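Uncharacterized protein (Legionella pneumophila subsp. pneumophila str. Philadelphia 1, PDB 4RD8) is of unknown function but folds as a compact, largely helical single chain of the DUF5636 family. Local coordinates at residues I13-Q18 and P173-T178; Q80-E85 and I138-K143; G113-D118 and T130-W135. The protein carries 3 engineered substitutions. One frame throughout, in Å; residues are numbered along the deposited sequence.

The three contacts run from the surface of a helical fold without strands to its core. Contact 3 lies about 5 Å from the centre of the chain, contact 2 about 10 Å and contact 1 about 20 Å, centre to centre. Contacts 2 and 3 share helix 130-144 and touch: L83 CD1 packs on M115 CG at 3.7 Å. L83 therefore bridges the two, with CD2 on I139 and CD1 on M115 of contact 3. Contact 1 ties an N-terminal loop to a loop far along the sequence, and the segments of both other contacts fall between its own; its nearest atoms stay about 11 Å from contact 2 and 10 Å from contact 3.

Contact 1: I13-Q18 and P173-T178; sequences IKRALQ and PNYPFT
R15 lies against Y175 where the 3-10 turn that runs through 13-16 docks on the loop leading to the N-cap of helix 179-184; the main interaction in this setting is a CH-pi contact between the arginine chain and the tyrosine ring. CB of R15 sits over the centre of the ring, 3.6 Å from the centroid and only 3° off its normal. The extended chain then runs obliquely over the same face, bringing CD to 3.4 Å from Y175 CE1. At the phenol end NH1 gives a hydrogen bond to Y175 OH, 3.1 Å long and bent, with an N-H...O angle of 141°; the oxygen is tilted somewhat from the guanidinium plane, and the two flat groups stand 79° apart. CG of Y175 is anti to its backbone N, which puts it 3.7 Å from R15 O. The opposite face of the ring takes F177 CD2 near the rim, so the ring is held between an arginine chain and a second aromatic.

The tight packing continues inward at A16. This buried residue turns its methyl to the chain at F177 and T178, CB approaching the carbonyl O of F177 to 3.5 Å, while I13 and L17 carry the turn onto helices 25-38 and 179-184. T178 is the N-cap of helix 179-184, its OG1 accepting from the backbone N of D181. R15 itself is exposed, but the looser side is at Q18, whose side chain merely crosses that of exposed P173 at about a right angle. The NE2 of Q18 is hydrogen-bonded instead to the carbonyl of Q168, which anchors that side chain outside the pair. Its other amide atom, OE1, faces the proline ring, 3.5 Å from P173 CD.

Contact 2: Q80-E85 and I138-K143; sequences QEILTE and IILKRK. Unlike the reference sequence in segment 138-143: R142 (reference Gln).
I139 meets both I82 and L83 where two helices, 69-85 and 130-144, cross at 61° with their local axes 10.1 Å apart. Followed outward, the I139 side chain fills this crossing atom by atom. CB lies 3.8 Å from I82 CG2. The CG2 branch, anti to the backbone N, meets the same methyl of I82 at 3.7 Å, an oblique meeting of two beta-branched chains. The other branch leaves CB through CG1 and ends in CD1, which lies beside the backbone carbonyl of I82 and reaches L83 CD2 at 3.7 Å, the two chains crossing at about a right angle. I82 CD1 also faces L140 CD2 at 4.2 Å.

At the exposed margin a salt bridge spans the helices. The K143 chain is bent at chi3 (67°), which places CE; NZ lies 3.2 Å from OE1 of E85. The hydrogen bond within this pair is weak, and OE2 is more distant. The charged pair thus borders an apolar interior made by I82, L83, I139 and L140.

Beyond the crossing, helix 41-61 packs on both partners, with L51 against I82 and Q47 and Q54 against L140. I139 also touches A86, and L83 also packs on W135, earlier in helix 130-144.

Contact 3: G113-D118 and T130-W135; sequences GFMLKD and THAIQW
D118 turns its carboxylate on the first turn of helix 130-144, its two oxygens gripping successive backbone amides. OD1 takes the N-H of H131 at 3.0 Å in a nearly straight bond (168°), and OD2 takes that of T130 at 2.9 Å in a more bent one (143°). Both amides come in on the syn side, somewhat tilted from the carboxylate plane. The acid thus meets amides at the helix N-terminus, whose dipole would favour its negative form. A water extends the grip, donating to D118 OD1 and L116 O and accepting from A132 N.

Selenomethionine M115 lies alongside the same first turn, its CE reaching W135. CG is anti to the backbone N (chi1 174°) and reaches A132 CB at 3.9 Å; the chain then bends twice, setting SE against A132 CA at 3.7 Å and CE obliquely by the W135 indole, 3.7 Å from CD1. H131 ND1 gives a hydrogen bond to Q134 OE1, in the plane of the ring.

Around this core, Y162 meets W135 and W180 meets H131, edge-to-face; helix 69-85 packs on M115, A132 and W135, and helix 195-204 on T130, H131 and Q134.

Contact 1: I13-Q18 and P173-T178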
loop_
_atom_site.group_PDB
_atom_site.type_symbol
_atom_site.label_atom_id
_atom_site.label_comp_id
_atom_site.label_asym_id
_atom_site.label_seq_id
_atom_site.Cartn_x
_atom_site.Cartn_y
_atom_site.Cartn_z
ATOM N N ILE A 13 -7.887 1.107 -16.331
ATOM C CA ILE A 13 -8.530 1.063 -15.015
ATOM C C ILE A 13 -10.058 1.004 -15.126
ATOM O O ILE A 13 -10.729 0.345 -14.324
ATOM C CB ILE A 13 -8.107 2.318 -14.183
ATOM C CG1 ILE A 13 -6.810 2.050 -13.426
ATOM C CG2 ILE A 13 -9.186 2.778 -13.226
ATOM C CD1 ILE A 13 -5.702 2.970 -13.838
ATOM N N LYS A 14 -10.603 1.685 -16.132
ATOM C CA LYS A 14 -12.050 1.733 -16.338
ATOM C C LYS A 14 -12.658 0.355 -16.593
ATOM O O LYS A 14 -13.844 0.149 -16.356
ATOM C CB LYS A 14 -12.401 2.688 -17.487
ATOM C CG LYS A 14 -11.940 4.116 -17.263
ATOM C CD LYS A 14 -12.448 5.053 -18.361
ATOM C CE LYS A 14 -13.959 5.231 -18.286
ATOM N NZ LYS A 14 -14.442 6.375 -19.111
ATOM N N ARG A 15 -11.850 -0.586 -17.071
ATOM C CA ARG A 15 -12.346 -1.944 -17.299
ATOM C C ARG A 15 -12.848 -2.583 -16.009
ATOM O O ARG A 15 -13.727 -3.442 -16.042
ATOM C CB ARG A 15 -11.260 -2.833 -17.901
ATOM C CG ARG A 15 -10.771 -2.412 -19.283
ATOM C CD ARG A 15 -9.688 -3.374 -19.745
ATOM N NE ARG A 15 -8.832 -2.824 -20.791
ATOM C CZ ARG A 15 -7.624 -3.295 -21.084
ATOM N NH1 ARG A 15 -7.131 -4.324 -20.407
ATOM N NH2 ARG A 15 -6.909 -2.733 -22.047
ATOM N N ALA A 16 -12.272 -2.170 -14.880
ATOM C CA ALA A 16 -12.628 -2.743 -13.580
ATOM C C ALA A 16 -13.775 -2.001 -12.913
ATOM O O ALA A 16 -14.190 -2.360 -11.809
ATOM C CB ALA A 16 -11.415 -2.754 -12.649
ATOM N N LEU A 17 -14.285 -0.963 -13.569
ATOM C CA LEU A 17 -15.274 -0.091 -12.936
ATOM C C LEU A 17 -16.671 -0.226 -13.538
ATOM O O LEU A 17 -16.831 -0.513 -14.730
ATOM C CB LEU A 17 -14.832 1.375 -13.002
ATOM C CG LEU A 17 -13.465 1.693 -12.385
ATOM C CD1 LEU A 17 -13.147 3.186 -12.483
ATOM C CD2 LEU A 17 -13.370 1.232 -10.926
ATOM N N GLN A 18 -17.679 -0.009 -12.697
ATOM C CA GLN A 18 -19.066 0.057 -13.145
ATOM C C GLN A 18 -19.796 1.092 -12.300
ATOM O O GLN A 18 -19.179 1.730 -11.435
ATOM C CB GLN A 18 -19.739 -1.314 -13.015
ATOM C CG GLN A 18 -19.683 -1.908 -11.613
ATOM C CD GLN A 18 -20.259 -3.310 -11.546
ATOM O OE1 GLN A 18 -20.929 -3.759 -12.476
ATOM N NE2 GLN A 18 -19.995 -4.011 -10.447
ATOM N N PRO A 173 -17.790 -7.166 -13.072
ATOM C CA PRO A 173 -17.700 -8.622 -13.236
ATOM C C PRO A 173 -17.354 -9.072 -14.651
ATOM O O PRO A 173 -17.203 -10.276 -14.883
ATOM C CB PRO A 173 -19.111 -9.098 -12.885
ATOM C CG PRO A 173 -19.995 -7.935 -13.271
ATOM C CD PRO A 173 -19.183 -6.720 -12.883
ATOM N N ASN A 174 -17.257 -8.133 -15.588
ATOM C CA ASN A 174 -16.917 -8.484 -16.963
ATOM C C ASN A 174 -15.415 -8.623 -17.171
ATOM O O ASN A 174 -14.964 -9.124 -18.198
ATOM C CB ASN A 174 -17.488 -7.457 -17.939
ATOM C CG ASN A 174 -18.997 -7.399 -17.896
ATOM O OD1 ASN A 174 -19.677 -8.257 -18.452
ATOM N ND2 ASN A 174 -19.529 -6.389 -17.221
ATOM N N TYR A 175 -14.665 -8.183 -16.170
ATOM C CA TYR A 175 -13.215 -8.102 -16.223
ATOM C C TYR A 175 -12.680 -8.971 -15.093
ATOM O O TYR A 175 -13.199 -8.931 -13.983
ATOM C CB TYR A 175 -12.792 -6.643 -16.012
ATOM C CG TYR A 175 -11.373 -6.320 -16.419
ATOM C CD1 TYR A 175 -10.900 -6.660 -17.674
ATOM C CD2 TYR A 175 -10.520 -5.647 -15.555
ATOM C CE1 TYR A 175 -9.607 -6.362 -18.050
ATOM C CE2 TYR A 175 -9.222 -5.342 -15.928
ATOM C CZ TYR A 175 -8.775 -5.700 -17.174
ATOM O OH TYR A 175 -7.490 -5.401 -17.553
ATOM N N PRO A 176 -11.640 -9.769 -15.371
ATOM C CA PRO A 176 -11.163 -10.685 -14.329
ATOM C C PRO A 176 -10.460 -10.016 -13.152
ATOM O O PRO A 176 -10.238 -10.682 -12.142
ATOM C CB PRO A 176 -10.197 -11.620 -15.084
ATOM C CG PRO A 176 -9.884 -10.918 -16.372
ATOM C CD PRO A 176 -11.084 -10.088 -16.697
ATOM N N PHE A 177 -10.131 -8.734 -13.264
ATOM C CA PHE A 177 -9.407 -8.046 -12.206
ATOM C C PHE A 177 -10.257 -6.929 -11.612
ATOM O O PHE A 177 -10.960 -6.229 -12.338
ATOM C CB PHE A 177 -8.099 -7.471 -12.761
ATOM C CG PHE A 177 -7.289 -8.469 -13.527
ATOM C CD1 PHE A 177 -6.486 -9.384 -12.862
ATOM C CD2 PHE A 177 -7.353 -8.521 -14.915
ATOM C CE1 PHE A 177 -5.750 -10.329 -13.577
ATOM C CE2 PHE A 177 -6.620 -9.457 -15.625
ATOM C CZ PHE A 177 -5.815 -10.359 -14.957
ATOM N N THR A 178 -10.186 -6.771 -10.291
ATOM C CA THR A 178 -10.834 -5.650 -9.616
ATOM C C THR A 178 -9.904 -4.449 -9.676
ATOM O O THR A 178 -8.731 -4.590 -10.027
ATOM C CB THR A 178 -11.135 -5.960 -8.139
ATOM O OG1 THR A 178 -9.904 -6.170 -7.429
ATOM C CG2 THR A 178 -12.001 -7.208 -8.019
#

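Contact 2: Q80-E85 and I138-K143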
loop_
_atom_site.group_PDB
_atom_site.type_symbol
_atom_site.label_atom_id
_atom_site.label_comp_id
_atom_site.label_asym_id
_atom_site.label_seq_id
_atom_site.Cartn_x
_atom_site.Cartn_y
_atom_site.Cartn_z
ATOM N N GLN A 80 1.661 2.735 10.436
ATOM C CA GLN A 80 0.354 3.178 10.925
ATOM C C GLN A 80 0.223 4.705 10.978
ATOM O O GLN A 80 -0.842 5.248 10.679
ATOM C CB GLN A 80 0.022 2.592 12.304
ATOM C CG GLN A 80 -1.393 2.959 12.755
ATOM C CD GLN A 80 -2.460 2.490 11.758
ATOM O OE1 GLN A 80 -2.691 1.290 11.613
ATOM N NE2 GLN A 80 -3.097 3.434 11.057
ATOM N N GLU A 81 1.290 5.396 11.375
ATOM C CA GLU A 81 1.238 6.856 11.440
ATOM C C GLU A 81 1.018 7.472 10.056
ATOM O O GLU A 81 0.213 8.394 9.900
ATOM C CB GLU A 81 2.494 7.422 12.115
ATOM C CG GLU A 81 2.596 7.045 13.589
ATOM C CD GLU A 81 3.954 7.344 14.195
ATOM O OE1 GLU A 81 4.766 8.061 13.566
ATOM O OE2 GLU A 81 4.207 6.856 15.319
ATOM N N ILE A 82 1.725 6.950 9.055
ATOM C CA ILE A 82 1.557 7.424 7.685
ATOM C C ILE A 82 0.129 7.176 7.217
ATOM O O ILE A 82 -0.501 8.044 6.619
ATOM C CB ILE A 82 2.561 6.738 6.735
ATOM C CG1 ILE A 82 3.979 7.198 7.087
ATOM C CG2 ILE A 82 2.235 7.068 5.280
ATOM C CD1 ILE A 82 5.082 6.360 6.454
ATOM N N LEU A 83 -0.387 5.988 7.509
ATOM C CA LEU A 83 -1.744 5.631 7.110
ATOM C C LEU A 83 -2.774 6.494 7.808
ATOM O O LEU A 83 -3.722 6.955 7.186
ATOM C CB LEU A 83 -2.038 4.156 7.401
ATOM C CG LEU A 83 -1.265 3.169 6.524
ATOM C CD1 LEU A 83 -1.599 1.750 6.983
ATOM C CD2 LEU A 83 -1.618 3.373 5.053
ATOM N N THR A 84 -2.589 6.712 9.102
ATOM C CA THR A 84 -3.511 7.550 9.856
ATOM C C THR A 84 -3.597 8.972 9.292
ATOM O O THR A 84 -4.690 9.534 9.170
ATOM C CB THR A 84 -3.125 7.592 11.330
ATOM O OG1 THR A 84 -3.166 6.256 11.846
ATOM C CG2 THR A 84 -4.103 8.467 12.106
ATOM N N GLU A 85 -2.443 9.537 8.939
ATOM C CA GLU A 85 -2.374 10.861 8.318
ATOM C C GLU A 85 -3.227 10.955 7.061
ATOM O O GLU A 85 -3.721 12.036 6.725
ATOM C CB GLU A 85 -0.930 11.205 7.939
ATOM C CG GLU A 85 -0.074 11.733 9.053
ATOM C CD GLU A 85 1.241 12.283 8.535
ATOM O OE1 GLU A 85 1.266 12.801 7.389
ATOM O OE2 GLU A 85 2.246 12.191 9.270
ATOM N N ILE A 138 2.434 5.612 -1.780
ATOM C CA ILE A 138 1.456 6.515 -2.383
ATOM C C ILE A 138 1.261 7.780 -1.546
ATOM O O ILE A 138 1.288 8.895 -2.080
ATOM C CB ILE A 138 0.115 5.799 -2.565
ATOM C CG1 ILE A 138 0.225 4.816 -3.723
ATOM C CG2 ILE A 138 -1.019 6.787 -2.846
ATOM C CD1 ILE A 138 -0.775 3.687 -3.608
ATOM N N ILE A 139 1.081 7.608 -0.239
ATOM C CA ILE A 139 0.893 8.745 0.664
ATOM C C ILE A 139 2.134 9.628 0.732
ATOM O O ILE A 139 2.026 10.840 0.632
ATOM C CB ILE A 139 0.492 8.281 2.079
ATOM C CG1 ILE A 139 -0.845 7.545 2.010
ATOM C CG2 ILE A 139 0.428 9.466 3.054
ATOM C CD1 ILE A 139 -1.048 6.519 3.141
ATOM N N LEU A 140 3.310 9.026 0.909
ATOM C CA LEU A 140 4.559 9.793 0.897
ATOM C C LEU A 140 4.780 10.531 -0.424
ATOM O O LEU A 140 5.268 11.657 -0.429
ATOM C CB LEU A 140 5.761 8.892 1.207
ATOM C CG LEU A 140 5.807 8.302 2.624
ATOM C CD1 LEU A 140 6.909 7.247 2.715
ATOM C CD2 LEU A 140 6.056 9.388 3.658
ATOM N N LYS A 141 4.422 9.906 -1.543
ATOM C CA LYS A 141 4.556 10.586 -2.830
ATOM C C LYS A 141 3.689 11.848 -2.848
ATOM O O LYS A 141 4.161 12.920 -3.222
ATOM C CB LYS A 141 4.170 9.653 -3.985
ATOM C CG LYS A 141 4.252 10.288 -5.372
ATOM C CD LYS A 141 5.639 10.785 -5.700
ATOM C CE LYS A 141 5.718 11.210 -7.164
ATOM N NZ LYS A 141 7.094 11.608 -7.548
ATOM N N ARG A 142 2.438 11.724 -2.411
ATOM C CA ARG A 142 1.526 12.878 -2.414
ATOM C C ARG A 142 2.009 13.992 -1.482
ATOM O O ARG A 142 1.874 15.181 -1.799
ATOM C CB ARG A 142 0.092 12.437 -2.076
ATOM C CG ARG A 142 -0.947 13.560 -2.174
ATOM C CD ARG A 142 -1.067 14.287 -0.853
ATOM N NE ARG A 142 -1.815 15.542 -0.932
ATOM C CZ ARG A 142 -1.276 16.756 -0.907
ATOM N NH1 ARG A 142 0.044 16.916 -0.838
ATOM N NH2 ARG A 142 -2.065 17.823 -0.960
ATOM N N LYS A 143 2.576 13.619 -0.338
ATOM C CA LYS A 143 3.128 14.619 0.574
ATOM C C LYS A 143 4.295 15.358 -0.065
ATOM O O LYS A 143 4.494 16.553 0.172
ATOM C CB LYS A 143 3.544 13.984 1.908
ATOM C CG LYS A 143 2.381 13.400 2.707
ATOM C CD LYS A 143 2.864 12.806 4.024
ATOM C CE LYS A 143 3.376 13.889 4.962
ATOM N NZ LYS A 143 4.165 13.320 6.097
#

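Contact 3: G113-D118 and T130-W135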
loop_
_atom_site.group_PDB
_atom_site.type_symbol
_atom_site.label_atom_id
_atom_site.label_comp_id
_atom_site.label_asym_id
_atom_site.label_seq_id
_atom_site.Cartn_x
_atom_site.Cartn_y
_atom_site.Cartn_z
ATOM N N GLY A 113 -12.351 1.633 5.653
ATOM C CA GLY A 113 -11.147 2.399 5.943
ATOM C C GLY A 113 -10.034 1.687 6.703
ATOM O O GLY A 113 -9.042 2.313 7.079
ATOM N N PHE A 114 -10.187 0.386 6.939
ATOM C CA PHE A 114 -9.161 -0.378 7.644
ATOM C C PHE A 114 -8.097 -0.935 6.705
ATOM O O PHE A 114 -8.415 -1.459 5.630
ATOM C CB PHE A 114 -9.792 -1.557 8.408
ATOM C CG PHE A 114 -10.678 -1.139 9.543
ATOM C CD1 PHE A 114 -10.149 -0.899 10.804
ATOM C CD2 PHE A 114 -12.044 -0.978 9.351
ATOM C CE1 PHE A 114 -10.962 -0.520 11.861
ATOM C CE2 PHE A 114 -12.863 -0.585 10.407
ATOM C CZ PHE A 114 -12.318 -0.356 11.668
HETATM N N MSE A 115 -6.834 -0.831 7.129
HETATM C CA MSE A 115 -5.737 -1.555 6.487
HETATM C C MSE A 115 -5.587 -2.897 7.185
HETATM O O MSE A 115 -5.699 -2.980 8.406
HETATM C CB MSE A 115 -4.423 -0.768 6.619
HETATM C CG MSE A 115 -3.185 -1.523 6.094
HETATM SE SE MSE A 115 -3.275 -1.965 4.218
HETATM C CE MSE A 115 -3.636 -0.198 3.527
ATOM N N LEU A 116 -5.353 -3.954 6.410
ATOM C CA LEU A 116 -5.142 -5.272 6.986
ATOM C C LEU A 116 -3.812 -5.865 6.556
ATOM O O LEU A 116 -3.227 -5.437 5.558
ATOM C CB LEU A 116 -6.268 -6.204 6.533
ATOM C CG LEU A 116 -7.660 -5.777 7.009
ATOM C CD1 LEU A 116 -8.371 -5.012 5.926
ATOM C CD2 LEU A 116 -8.466 -7.000 7.421
ATOM N N LYS A 117 -3.352 -6.862 7.310
ATOM C CA LYS A 117 -2.235 -7.695 6.904
ATOM C C LYS A 117 -2.538 -8.304 5.543
ATOM O O LYS A 117 -3.700 -8.586 5.241
ATOM C CB LYS A 117 -2.061 -8.826 7.916
ATOM C CG LYS A 117 -0.838 -8.744 8.775
ATOM C CD LYS A 117 -0.765 -9.968 9.679
ATOM C CE LYS A 117 0.443 -9.929 10.580
ATOM N NZ LYS A 117 0.595 -11.206 11.327
ATOM N N ASP A 118 -1.497 -8.513 4.733
ATOM C CA ASP A 118 -1.654 -9.104 3.400
ATOM C C ASP A 118 -2.398 -10.432 3.504
ATOM O O ASP A 118 -3.255 -10.751 2.675
ATOM C CB ASP A 118 -0.286 -9.377 2.750
ATOM C CG ASP A 118 0.503 -8.103 2.433
ATOM O OD1 ASP A 118 -0.057 -6.989 2.530
ATOM O OD2 ASP A 118 1.694 -8.234 2.064
ATOM N N THR A 130 2.960 -5.783 2.829
ATOM C CA THR A 130 3.327 -5.169 1.554
ATOM C C THR A 130 2.249 -4.207 1.050
ATOM O O THR A 130 2.570 -3.151 0.524
ATOM C CB THR A 130 3.682 -6.212 0.471
ATOM O OG1 THR A 130 4.728 -7.059 0.957
ATOM C CG2 THR A 130 4.174 -5.517 -0.794
ATOM N N HIS A 131 0.976 -4.554 1.204
ATOM C CA HIS A 131 -0.080 -3.633 0.784
ATOM C C HIS A 131 -0.043 -2.360 1.625
ATOM O O HIS A 131 -0.232 -1.258 1.105
ATOM C CB HIS A 131 -1.464 -4.290 0.867
ATOM C CG HIS A 131 -1.702 -5.343 -0.164
ATOM N ND1 HIS A 131 -1.323 -5.199 -1.488
ATOM C CD2 HIS A 131 -2.304 -6.556 -0.077
ATOM C CE1 HIS A 131 -1.678 -6.282 -2.162
ATOM N NE2 HIS A 131 -2.267 -7.118 -1.331
ATOM N N ALA A 132 0.211 -2.504 2.925
ATOM C CA ALA A 132 0.364 -1.335 3.786
ATOM C C ALA A 132 1.498 -0.456 3.284
ATOM O O ALA A 132 1.377 0.771 3.258
ATOM C CB ALA A 132 0.617 -1.763 5.234
ATOM N N ILE A 133 2.598 -1.088 2.883
ATOM C CA ILE A 133 3.738 -0.353 2.337
ATOM C C ILE A 133 3.413 0.341 1.005
ATOM O O ILE A 133 3.819 1.489 0.799
ATOM C CB ILE A 133 4.998 -1.243 2.225
ATOM C CG1 ILE A 133 5.489 -1.614 3.627
ATOM C CG2 ILE A 133 6.101 -0.517 1.480
ATOM C CD1 ILE A 133 6.613 -2.633 3.643
ATOM N N GLN A 134 2.685 -0.333 0.112
ATOM C CA GLN A 134 2.241 0.308 -1.133
ATOM C C GLN A 134 1.515 1.606 -0.835
ATOM O O GLN A 134 1.807 2.644 -1.435
ATOM C CB GLN A 134 1.322 -0.613 -1.944
ATOM C CG GLN A 134 2.067 -1.700 -2.696
ATOM C CD GLN A 134 1.143 -2.822 -3.129
ATOM O OE1 GLN A 134 0.226 -3.198 -2.391
ATOM N NE2 GLN A 134 1.371 -3.357 -4.323
ATOM N N TRP A 135 0.577 1.541 0.103
ATOM C CA TRP A 135 -0.164 2.732 0.484
ATOM C C TRP A 135 0.721 3.802 1.112
ATOM O O TRP A 135 0.570 4.983 0.801
ATOM C CB TRP A 135 -1.420 2.374 1.309
ATOM C CG TRP A 135 -2.456 1.887 0.355
ATOM C CD1 TRP A 135 -2.749 0.591 0.043
ATOM C CD2 TRP A 135 -3.258 2.707 -0.512
ATOM N NE1 TRP A 135 -3.719 0.556 -0.939
ATOM C CE2 TRP A 135 -4.036 1.835 -1.300
ATOM C CE3 TRP A 135 -3.392 4.088 -0.686
ATOM C CZ2 TRP A 135 -4.959 2.310 -2.243
ATOM C CZ3 TRP A 135 -4.305 4.555 -1.624
ATOM C CH2 TRP A 135 -5.075 3.665 -2.394
HETATM O O HOH W 1 -0.593 -5.003 4.342
#